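Side-chain contacts in PLP-Dependent L-Arginine Hydroxylase MppP (Streptomyces wadayamensis, PDB 6C9B), which is a pyridoxal phosphate-dependent oxidase that acts on L-arginine, with 4-hydroxy-2-ketoarginine and 2-ketoarginine as its products: residues B[153-158]-B[164-169]; B[226-231]-B[259-264]; B[353-356]-B[361-364]. One frame throughout, in Å; residues are numbered along the deposited sequence.

Contact 1: B[153-158]-B[164-169]; sequences VFVTTP and RVLAEE
T157 turns OG1 anti to its own nitrogen (chi1 178°), which carries the hydroxyl out of the chain and up to the backbone of L166. L166 also swings CG away from its nitrogen (chi1 -169°), and this, with the second torsion, brings CD2 to V155. The result is one hydrogen bond flanked by two apolar touches. L166 N donates to T157 OG1 at 2.9 Å in a nearly straight bond, 170° at the hydrogen. A threonine suits the place: its hydroxyl serves the N-H of a loop residue, while its CB packs 4.0 Å from L166 CB. The same OG1 meets a water at 2.7 Å, and that water donates to L166 O, which also bonds the Y200 hydroxyl. A second water bridges T156 O and R164 O.

On the strand side of this bond V155 CG1 and L166 CD2 meet at 4.1 Å, the two side chains crossing at about a right angle; helix 134-139 lies against both, V155 touching L137 and L166 touching H138. Farther along the loop P158 and V165 lie side by side, with P158 CG 3.9 Å from V165 CG2. P158 follows a cis peptide bond, which bends the chain sharply as it leaves strand 152-156. The guanidinium of R164 forms a salt bridge with D135. The contact thus ties the end of a strand to the start of helix 168-181, the crossover of a beta-alpha-beta unit in the large sheet of a fold-type I pyridoxal phosphate enzyme, and its connecting loop carries the ligand-pocket residue N160.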
ATOM      1  N   VAL B 153      17.448  -2.471 -16.668  1.00 18.26           N
ATOM      2  CA  VAL B 153      18.480  -2.896 -15.723  1.00 18.19           C
ATOM      3  C   VAL B 153      18.072  -2.323 -14.385  1.00 18.18           C
ATOM      4  O   VAL B 153      17.803  -1.122 -14.289  1.00 17.83           O
ATOM      5  CB  VAL B 153      19.867  -2.372 -16.132  1.00 17.66           C
ATOM      6  CG1 VAL B 153      20.903  -2.730 -15.079  1.00 18.55           C
ATOM      7  CG2 VAL B 153      20.292  -2.922 -17.491  1.00 20.61           C
ATOM      8  N   PHE B 154      17.970  -3.180 -13.368  1.00 17.03           N
ATOM      9  CA  PHE B 154      17.464  -2.780 -12.055  1.00 15.45           C
ATOM     10  C   PHE B 154      18.550  -2.989 -11.007  1.00 16.98           C
ATOM     11  O   PHE B 154      19.023  -4.121 -10.816  1.00 16.23           O
ATOM     12  CB  PHE B 154      16.227  -3.590 -11.700  1.00 19.35           C
ATOM     13  CG  PHE B 154      15.472  -3.052 -10.518  1.00 17.40           C
ATOM     14  CD1 PHE B 154      15.999  -3.141  -9.232  1.00 20.69           C
ATOM     15  CD2 PHE B 154      14.244  -2.498 -10.676  1.00 21.11           C
ATOM     16  CE1 PHE B 154      15.287  -2.642  -8.147  1.00 20.73           C
ATOM     17  CE2 PHE B 154      13.534  -2.020  -9.596  1.00 21.72           C
ATOM     18  CZ  PHE B 154      14.072  -2.080  -8.336  1.00 19.38           C
ATOM     19  N   VAL B 155      18.917  -1.911 -10.299  1.00 16.95           N
ATOM     20  CA  VAL B 155      19.986  -1.962  -9.304  1.00 14.86           C
ATOM     21  C   VAL B 155      19.472  -1.424  -7.976  1.00 15.11           C
ATOM     22  O   VAL B 155      18.941  -0.309  -7.905  1.00 19.65           O
ATOM     23  CB  VAL B 155      21.228  -1.163  -9.736  1.00 17.84           C
ATOM     24  CG1 VAL B 155      22.329  -1.234  -8.639  1.00 19.76           C
ATOM     25  CG2 VAL B 155      21.782  -1.689 -11.047  1.00 17.02           C
ATOM     26  N   THR B 156      19.631  -2.223  -6.933  1.00 16.80           N
ATOM     27  CA  THR B 156      19.377  -1.797  -5.567  1.00 17.75           C
ATOM     28  C   THR B 156      20.683  -1.240  -5.015  1.00 16.83           C
ATOM     29  O   THR B 156      21.704  -1.940  -5.019  1.00 18.45           O
ATOM     30  CB  THR B 156      18.908  -3.003  -4.759  1.00 17.13           C
ATOM     31  OG1 THR B 156      17.805  -3.626  -5.431  1.00 19.98           O
ATOM     32  CG2 THR B 156      18.486  -2.601  -3.342  1.00 17.45           C
ATOM     33  N   THR B 157      20.675   0.024  -4.580  1.00 16.82           N
ATOM     34  CA  THR B 157      21.908   0.636  -4.079  1.00 15.92           C
ATOM     35  C   THR B 157      21.596   1.673  -3.011  1.00 19.70           C
ATOM     36  O   THR B 157      20.788   2.585  -3.233  1.00 20.75           O
ATOM     37  CB  THR B 157      22.741   1.268  -5.203  1.00 19.85           C
ATOM     38  OG1 THR B 157      23.893   1.886  -4.612  1.00 19.30           O
ATOM     39  CG2 THR B 157      21.941   2.321  -6.004  1.00 23.35           C
ATOM     40  N   PRO B 158      22.190   1.545  -1.814  1.00 17.33           N
ATOM     41  CA  PRO B 158      23.005   0.427  -1.326  1.00 18.70           C
ATOM     42  C   PRO B 158      22.228  -0.859  -1.384  1.00 17.47           C
ATOM     43  O   PRO B 158      21.002  -0.879  -1.180  1.00 17.52           O
ATOM     44  CB  PRO B 158      23.336   0.825   0.115  1.00 20.51           C
ATOM     45  CG  PRO B 158      23.175   2.312   0.134  1.00 19.71           C
ATOM     46  CD  PRO B 158      22.026   2.579  -0.790  1.00 17.06           C
ATOM     47  N   ARG B 164      26.397  -3.025  -0.575  1.00 18.09           N
ATOM     48  CA  ARG B 164      27.313  -2.551  -1.594  1.00 18.10           C
ATOM     49  C   ARG B 164      26.713  -1.349  -2.297  1.00 20.85           C
ATOM     50  O   ARG B 164      25.547  -1.374  -2.697  1.00 20.88           O
ATOM     51  CB  ARG B 164      27.595  -3.674  -2.590  1.00 21.89           C
ATOM     52  CG  ARG B 164      28.877  -3.518  -3.381  1.00 49.08           C
ATOM     53  CD  ARG B 164      29.663  -4.834  -3.387  1.00 59.87           C
ATOM     54  NE  ARG B 164      30.646  -4.861  -4.471  1.00 46.46           N
ATOM     55  CZ  ARG B 164      31.074  -5.961  -5.086  1.00 51.02           C
ATOM     56  NH1 ARG B 164      30.626  -7.165  -4.738  1.00 61.31           N
ATOM     57  NH2 ARG B 164      31.953  -5.848  -6.071  1.00 45.43           N
ATOM     58  N   VAL B 165      27.520  -0.314  -2.494  1.00 20.44           N
ATOM     59  CA  VAL B 165      27.049   0.952  -3.047  1.00 17.51           C
ATOM     60  C   VAL B 165      27.556   1.084  -4.475  1.00 20.21           C
ATOM     61  O   VAL B 165      28.762   0.984  -4.725  1.00 21.98           O
ATOM     62  CB  VAL B 165      27.540   2.140  -2.208  1.00 23.54           C
ATOM     63  CG1 VAL B 165      27.170   3.458  -2.851  1.00 22.96           C
ATOM     64  CG2 VAL B 165      26.974   2.068  -0.807  1.00 24.54           C
ATOM     65  N   LEU B 166      26.651   1.409  -5.390  1.00 17.28           N
ATOM     66  CA  LEU B 166      27.044   1.685  -6.764  1.00 18.53           C
ATOM     67  C   LEU B 166      27.706   3.055  -6.800  1.00 22.11           C
ATOM     68  O   LEU B 166      27.056   4.072  -6.543  1.00 22.28           O
ATOM     69  CB  LEU B 166      25.820   1.627  -7.670  1.00 20.22           C
ATOM     70  CG  LEU B 166      26.063   1.635  -9.165  1.00 25.42           C
ATOM     71  CD1 LEU B 166      26.662   0.308  -9.602  1.00 27.51           C
ATOM     72  CD2 LEU B 166      24.740   1.907  -9.872  1.00 32.20           C
ATOM     73  N   ALA B 167      29.006   3.073  -7.074  1.00 21.57           N
ATOM     74  CA  ALA B 167      29.780   4.308  -7.080  1.00 24.09           C
ATOM     75  C   ALA B 167      29.388   5.185  -8.273  1.00 21.81           C
ATOM     76  O   ALA B 167      28.874   4.710  -9.293  1.00 23.11           O
ATOM     77  CB  ALA B 167      31.263   3.990  -7.136  1.00 25.98           C
ATOM     78  N   GLU B 168      29.645   6.485  -8.119  1.00 24.18           N
ATOM     79  CA  GLU B 168      29.184   7.474  -9.087  1.00 26.88           C
ATOM     80  C   GLU B 168      29.718   7.167 -10.470  1.00 24.00           C
ATOM     81  O   GLU B 168      28.998   7.294 -11.462  1.00 24.13           O
ATOM     82  CB  GLU B 168      29.604   8.880  -8.643  1.00 24.11           C
ATOM     83  CG  GLU B 168      29.141   9.991  -9.596  1.00 26.29           C
ATOM     84  CD  GLU B 168      29.328  11.395  -9.068  1.00 34.46           C
ATOM     85  OE1 GLU B 168      29.027  12.332  -9.847  1.00 38.36           O
ATOM     86  OE2 GLU B 168      29.774  11.573  -7.907  1.00 32.69           O
ATOM     87  N   GLU B 169      30.982   6.765 -10.557  1.00 22.74           N
ATOM     88  CA  GLU B 169      31.560   6.529 -11.873  1.00 26.10           C
ATOM     89  C   GLU B 169      30.905   5.332 -12.552  1.00 22.55           C
ATOM     90  O   GLU B 169      30.747   5.324 -13.775  1.00 25.16           O
ATOM     91  CB  GLU B 169      33.079   6.350 -11.747  1.00 35.54           C
ATOM     92  CG  GLU B 169      33.526   5.194 -10.828  1.00 77.22           C
ATOM     93  CD  GLU B 169      33.734   5.551  -9.330  1.00 78.98           C
ATOM     94  OE1 GLU B 169      33.221   6.590  -8.823  1.00 45.69           O
ATOM     95  OE2 GLU B 169      34.420   4.747  -8.649  1.00 59.56           O
TER
HETATM   96  O   HOH W   1      24.415  -1.802  -5.258  1.00 19.62           O
HETATM   97  O   HOH W   2      24.540   4.445  -5.040  1.00 23.36           O

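Contact 2: B[226-231]-B[259-264]; sequences LDLKAG and LALIRE
I262 reaches A230 with the far end of an extended side chain. Its CG1 lies opposite the carbonyl carbon (chi1 -70°) and CD1 continues outward (chi2 168°), so that this methyl rests 3.8 Å from A230 CB and also faces A230 N. The long isoleucine fits because its partner is an alanine, which lets the helix approach the loop. One helical position earlier, L261 offers CD1 to L228 CD1 at 4.0 Å; both leucines hold the same extended shape, and they meet obliquely through a single branch each. L228 also packs on S255 of the second subunit.

K229, between L228 and A230, points its CB away from the helix. Its nearly straight chain carries NZ to the cofactor phosphate, a hydrogen bond to OP2 of the modified lysine at position 221. Within the helix, R263 grips E264 OE2 side-on with NE and NH2, at 2.9 and 3.0 Å, both on the anti side of the carboxylate. A260 CB lies over the rim of one guanidinium face, and NH1 goes on to E51 and E63. Leucine and alanine toward the helix and a lysine reaching the phosphate, on the loop that follows the Schiff-base lysine, are consistent with the phosphate-binding site of fold-type I pyridoxal phosphate enzymes.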
ATOM      1  N   LEU B 226       7.206   3.379  13.060  1.00 19.66           N
ATOM      2  CA  LEU B 226       6.098   2.418  13.147  1.00 18.88           C
ATOM      3  C   LEU B 226       5.557   2.139  11.760  1.00 20.60           C
ATOM      4  O   LEU B 226       4.351   2.010  11.564  1.00 19.66           O
ATOM      5  CB  LEU B 226       4.968   2.910  14.058  1.00 19.59           C
ATOM      6  CG  LEU B 226       5.385   3.271  15.489  1.00 21.71           C
ATOM      7  CD1 LEU B 226       4.222   3.874  16.211  1.00 23.07           C
ATOM      8  CD2 LEU B 226       5.885   2.040  16.213  1.00 23.94           C
ATOM      9  N   ASP B 227       6.468   2.057  10.795  1.00 19.57           N
ATOM     10  CA  ASP B 227       6.119   1.738   9.414  1.00 20.09           C
ATOM     11  C   ASP B 227       5.272   2.818   8.750  1.00 20.66           C
ATOM     12  O   ASP B 227       4.595   2.543   7.752  1.00 21.06           O
ATOM     13  CB  ASP B 227       5.377   0.396   9.336  1.00 25.33           C
ATOM     14  CG  ASP B 227       6.311  -0.796   9.351  1.00 64.50           C
ATOM     15  OD1 ASP B 227       7.292  -0.785  10.130  1.00 81.89           O
ATOM     16  OD2 ASP B 227       6.042  -1.757   8.596  1.00 57.85           O
ATOM     17  N   LEU B 228       5.255   4.033   9.297  1.00 18.93           N
ATOM     18  CA  LEU B 228       4.649   5.179   8.643  1.00 17.57           C
ATOM     19  C   LEU B 228       5.699   5.751   7.704  1.00 21.23           C
ATOM     20  O   LEU B 228       6.767   6.172   8.143  1.00 21.81           O
ATOM     21  CB  LEU B 228       4.204   6.210   9.674  1.00 19.46           C
ATOM     22  CG  LEU B 228       3.129   5.661  10.622  1.00 19.06           C
ATOM     23  CD1 LEU B 228       3.009   6.597  11.804  1.00 23.22           C
ATOM     24  CD2 LEU B 228       1.783   5.488   9.945  1.00 19.84           C
ATOM     25  N   LYS B 229       5.413   5.739   6.412  1.00 17.60           N
ATOM     26  CA  LYS B 229       6.472   5.885   5.429  1.00 17.07           C
ATOM     27  C   LYS B 229       5.858   6.198   4.074  1.00 18.37           C
ATOM     28  O   LYS B 229       4.640   6.150   3.891  1.00 17.82           O
ATOM     29  CB  LYS B 229       7.283   4.599   5.338  1.00 21.32           C
ATOM     30  CG  LYS B 229       6.453   3.419   4.797  1.00 16.93           C
ATOM     31  CD  LYS B 229       6.958   2.066   5.194  1.00 18.91           C
ATOM     32  CE  LYS B 229       5.946   0.998   4.770  1.00 20.45           C
ATOM     33  NZ  LYS B 229       6.511  -0.350   5.033  1.00 20.28           N
ATOM     34  N   ALA B 230       6.731   6.473   3.115  1.00 18.21           N
ATOM     35  CA  ALA B 230       6.314   6.522   1.722  1.00 16.72           C
ATOM     36  C   ALA B 230       7.416   5.962   0.852  1.00 17.08           C
ATOM     37  O   ALA B 230       8.611   6.149   1.124  1.00 18.49           O
ATOM     38  CB  ALA B 230       5.971   7.945   1.254  1.00 19.26           C
ATOM     39  N   GLY B 231       6.993   5.298  -0.222  1.00 17.46           N
ATOM     40  CA  GLY B 231       7.865   5.063  -1.351  1.00 19.76           C
ATOM     41  C   GLY B 231       7.693   6.232  -2.306  1.00 19.96           C
ATOM     42  O   GLY B 231       6.589   6.752  -2.480  1.00 19.76           O
ATOM     43  N   LEU B 259       3.238  12.531   5.250  1.00 21.76           N
ATOM     44  CA  LEU B 259       4.160  13.439   4.581  1.00 22.71           C
ATOM     45  C   LEU B 259       4.698  14.479   5.554  1.00 21.28           C
ATOM     46  O   LEU B 259       5.888  14.821   5.532  1.00 24.89           O
ATOM     47  CB  LEU B 259       3.444  14.107   3.412  1.00 22.68           C
ATOM     48  CG  LEU B 259       3.058  13.173   2.268  1.00 20.83           C
ATOM     49  CD1 LEU B 259       2.059  13.836   1.362  1.00 25.44           C
ATOM     50  CD2 LEU B 259       4.302  12.739   1.518  1.00 21.17           C
ATOM     51  N   ALA B 260       3.832  14.978   6.435  1.00 21.19           N
ATOM     52  CA  ALA B 260       4.298  15.896   7.475  1.00 27.38           C
ATOM     53  C   ALA B 260       5.319  15.213   8.375  1.00 24.42           C
ATOM     54  O   ALA B 260       6.342  15.806   8.733  1.00 23.32           O
ATOM     55  CB  ALA B 260       3.115  16.406   8.295  1.00 24.67           C
ATOM     56  N   LEU B 261       5.071  13.957   8.742  1.00 24.71           N
ATOM     57  CA  LEU B 261       6.037  13.237   9.561  1.00 22.31           C
ATOM     58  C   LEU B 261       7.370  13.083   8.841  1.00 21.85           C
ATOM     59  O   LEU B 261       8.432  13.248   9.452  1.00 24.76           O
ATOM     60  CB  LEU B 261       5.476  11.869   9.965  1.00 20.50           C
ATOM     61  CG  LEU B 261       4.491  11.847  11.118  1.00 34.26           C
ATOM     62  CD1 LEU B 261       3.868  10.472  11.240  1.00 29.03           C
ATOM     63  CD2 LEU B 261       5.230  12.197  12.412  1.00 51.41           C
ATOM     64  N   ILE B 262       7.337  12.754   7.547  1.00 22.38           N
ATOM     65  CA  ILE B 262       8.574  12.607   6.791  1.00 22.09           C
ATOM     66  C   ILE B 262       9.332  13.922   6.776  1.00 25.01           C
ATOM     67  O   ILE B 262      10.566  13.964   6.904  1.00 21.79           O
ATOM     68  CB  ILE B 262       8.252  12.135   5.368  1.00 20.86           C
ATOM     69  CG1 ILE B 262       7.760  10.693   5.404  1.00 21.97           C
ATOM     70  CG2 ILE B 262       9.485  12.289   4.463  1.00 23.23           C
ATOM     71  CD1 ILE B 262       7.151  10.227   4.094  1.00 24.03           C
ATOM     72  N   ARG B 263       8.604  15.018   6.594  1.00 21.74           N
ATOM     73  CA  ARG B 263       9.230  16.333   6.617  1.00 25.10           C
ATOM     74  C   ARG B 263       9.932  16.577   7.949  1.00 27.39           C
ATOM     75  O   ARG B 263      11.081  17.025   7.985  1.00 25.90           O
ATOM     76  CB  ARG B 263       8.167  17.402   6.368  1.00 23.73           C
ATOM     77  CG  ARG B 263       8.680  18.841   6.309  1.00 29.09           C
ATOM     78  CD  ARG B 263       7.508  19.792   6.328  1.00 29.11           C
ATOM     79  NE  ARG B 263       6.828  19.761   7.629  1.00 29.59           N
ATOM     80  CZ  ARG B 263       5.573  20.141   7.829  1.00 28.70           C
ATOM     81  NH1 ARG B 263       4.838  20.615   6.836  1.00 33.08           N
ATOM     82  NH2 ARG B 263       5.048  20.046   9.037  1.00 30.30           N
ATOM     83  N   GLU B 264       9.246  16.294   9.063  1.00 22.80           N
ATOM     84  CA  GLU B 264       9.816  16.587  10.378  1.00 23.93           C
ATOM     85  C   GLU B 264      10.985  15.666  10.705  1.00 24.50           C
ATOM     86  O   GLU B 264      12.006  16.121  11.237  1.00 27.43           O
ATOM     87  CB  GLU B 264       8.736  16.487  11.448  1.00 27.07           C
ATOM     88  CG  GLU B 264       7.626  17.496  11.278  1.00 29.96           C
ATOM     89  CD  GLU B 264       8.149  18.921  11.248  1.00 38.33           C
ATOM     90  OE1 GLU B 264       8.965  19.288  12.124  1.00 40.53           O
ATOM     91  OE2 GLU B 264       7.774  19.661  10.317  1.00 33.79           O
TER

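Contact 3: B[353-356]-B[361-364]; sequences IALS and PLEK
This is a small, buried strand-to-helix packing contact, made at the end of strand 350-354 where the chain turns into helix 359-372, and L362 is the one residue of 361-364 that touches the strand segment. L362 sets CG anti to the backbone nitrogen (chi1 177°), and the next torsion (chi2 65°) divides its two methyls between different partners. CD1 goes to the strand: it sits 3.8 Å from I353 CG2, the two side chains crossing at about a right angle, and 3.6 Å from A354 O. L362 CD2 meets L355 CD2 at 4.2 Å. A forked side chain suits this place, since one residue touches both I353 and L355.

L355 starts out from the backbone away from the helix, yet its extended chain brings CD2 round to L362. The carbonyl oxygen of A354 is buried against the CD1 methyl with no partner in the model, which probably carries some cost. L355 also lies against R285 and V288 of the long helix 256-291, while N284 of that helix touches L362 and donates to L355 O. Strand 350-354 itself runs antiparallel between strands 331-335 and 309-314, and helices 256-291 and 359-372 meet at its end.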
ATOM      1  N   ILE B 353      21.070 -10.434  10.092  1.00 19.42           N
ATOM      2  CA  ILE B 353      20.709  -9.842  11.380  1.00 21.37           C
ATOM      3  C   ILE B 353      20.314  -8.385  11.170  1.00 23.40           C
ATOM      4  O   ILE B 353      21.028  -7.635  10.493  1.00 23.38           O
ATOM      5  CB  ILE B 353      21.894  -9.930  12.359  1.00 22.24           C
ATOM      6  CG1 ILE B 353      22.247 -11.387  12.616  1.00 27.20           C
ATOM      7  CG2 ILE B 353      21.607  -9.210  13.665  1.00 24.56           C
ATOM      8  CD1 ILE B 353      23.553 -11.536  13.387  1.00 26.47           C
ATOM      9  N   ALA B 354      19.187  -7.986  11.759  1.00 22.27           N
ATOM     10  CA  ALA B 354      18.725  -6.604  11.718  1.00 20.04           C
ATOM     11  C   ALA B 354      19.425  -5.762  12.772  1.00 26.29           C
ATOM     12  O   ALA B 354      19.465  -6.130  13.950  1.00 23.76           O
ATOM     13  CB  ALA B 354      17.217  -6.537  11.968  1.00 19.68           C
ATOM     14  N   LEU B 355      19.969  -4.624  12.348  1.00 19.76           N
ATOM     15  CA  LEU B 355      20.724  -3.743  13.233  1.00 20.77           C
ATOM     16  C   LEU B 355      19.911  -2.547  13.725  1.00 21.00           C
ATOM     17  O   LEU B 355      20.330  -1.881  14.682  1.00 21.53           O
ATOM     18  CB  LEU B 355      21.976  -3.236  12.529  1.00 22.31           C
ATOM     19  CG  LEU B 355      22.990  -4.291  12.071  1.00 20.32           C
ATOM     20  CD1 LEU B 355      24.177  -3.583  11.446  1.00 23.45           C
ATOM     21  CD2 LEU B 355      23.458  -5.180  13.221  1.00 21.34           C
ATOM     22  N   SER B 356      18.770  -2.251  13.091  1.00 23.00           N
ATOM     23  CA  SER B 356      17.926  -1.136  13.539  1.00 20.56           C
ATOM     24  C   SER B 356      17.065  -1.622  14.695  1.00 23.43           C
ATOM     25  O   SER B 356      15.851  -1.811  14.585  1.00 23.23           O
ATOM     26  CB  SER B 356      17.076  -0.591  12.401  1.00 24.45           C
ATOM     27  OG  SER B 356      17.914   0.003  11.421  1.00 23.40           O
ATOM     28  N   PRO B 361      18.520  -5.663  23.338  1.00 33.08           N
ATOM     29  CA  PRO B 361      18.004  -6.910  22.752  1.00 34.72           C
ATOM     30  C   PRO B 361      18.840  -7.414  21.583  1.00 30.31           C
ATOM     31  O   PRO B 361      18.912  -8.628  21.360  1.00 30.01           O
ATOM     32  CB  PRO B 361      16.582  -6.531  22.313  1.00 40.18           C
ATOM     33  CG  PRO B 361      16.587  -5.055  22.189  1.00 37.84           C
ATOM     34  CD  PRO B 361      17.573  -4.547  23.195  1.00 38.11           C
ATOM     35  N   LEU B 362      19.480  -6.529  20.820  1.00 29.20           N
ATOM     36  CA  LEU B 362      20.415  -7.008  19.808  1.00 28.41           C
ATOM     37  C   LEU B 362      21.569  -7.764  20.459  1.00 32.97           C
ATOM     38  O   LEU B 362      21.904  -8.884  20.049  1.00 31.22           O
ATOM     39  CB  LEU B 362      20.927  -5.835  18.978  1.00 30.30           C
ATOM     40  CG  LEU B 362      21.970  -6.176  17.924  1.00 27.03           C
ATOM     41  CD1 LEU B 362      21.397  -7.065  16.849  1.00 29.11           C
ATOM     42  CD2 LEU B 362      22.480  -4.883  17.322  1.00 30.43           C
ATOM     43  N   GLU B 363      22.178  -7.164  21.487  1.00 28.93           N
ATOM     44  CA  GLU B 363      23.247  -7.812  22.240  1.00 34.88           C
ATOM     45  C   GLU B 363      22.797  -9.179  22.740  1.00 40.05           C
ATOM     46  O   GLU B 363      23.527 -10.170  22.618  1.00 35.98           O
ATOM     47  CB  GLU B 363      23.670  -6.934  23.431  1.00 41.22           C
ATOM     48  CG  GLU B 363      25.029  -6.270  23.311  1.00 60.33           C
ATOM     49  CD  GLU B 363      25.218  -5.100  24.282  1.00 74.39           C
ATOM     50  OE1 GLU B 363      24.310  -4.829  25.103  1.00 76.01           O
ATOM     51  OE2 GLU B 363      26.278  -4.442  24.214  1.00 68.12           O
ATOM     52  N   LYS B 364      21.597  -9.244  23.327  1.00 33.57           N
ATOM     53  CA  LYS B 364      21.104 -10.515  23.849  1.00 37.15           C
ATOM     54  C   LYS B 364      20.986 -11.545  22.742  1.00 35.78           C
ATOM     55  O   LYS B 364      21.348 -12.711  22.927  1.00 35.48           O
ATOM     56  CB  LYS B 364      19.745 -10.340  24.524  1.00 39.63           C
ATOM     57  CG  LYS B 364      19.763  -9.662  25.861  1.00 54.18           C
ATOM     58  CD  LYS B 364      18.341  -9.588  26.434  1.00 67.22           C
ATOM     59  CE  LYS B 364      18.340  -9.423  27.947  1.00 77.07           C
ATOM     60  NZ  LYS B 364      18.752 -10.671  28.657  1.00 91.30           N
TER

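Along the chain the three contacts follow one another in series, and their centres stand 24 to 26 Å apart with no atoms touching. Contact 1 belongs to the seven-stranded sheet through strand 152-156; contact 2 runs into strand 231-235 of that sheet, on the opposite side of the chain's centre. Contact 3 belongs to the separate five-stranded sheet. Helix 256-291 joins the last two: its early turns carry 259-264, and its later turns pack on L355 and L362. The nearest atoms of contacts 2 and 3 are about 10 Å apart. Both approach the bound product, the side chains of K229 to about 6 Å and A354 to about 7 Å, while that of P158 in contact 1 stays about 12 Å away.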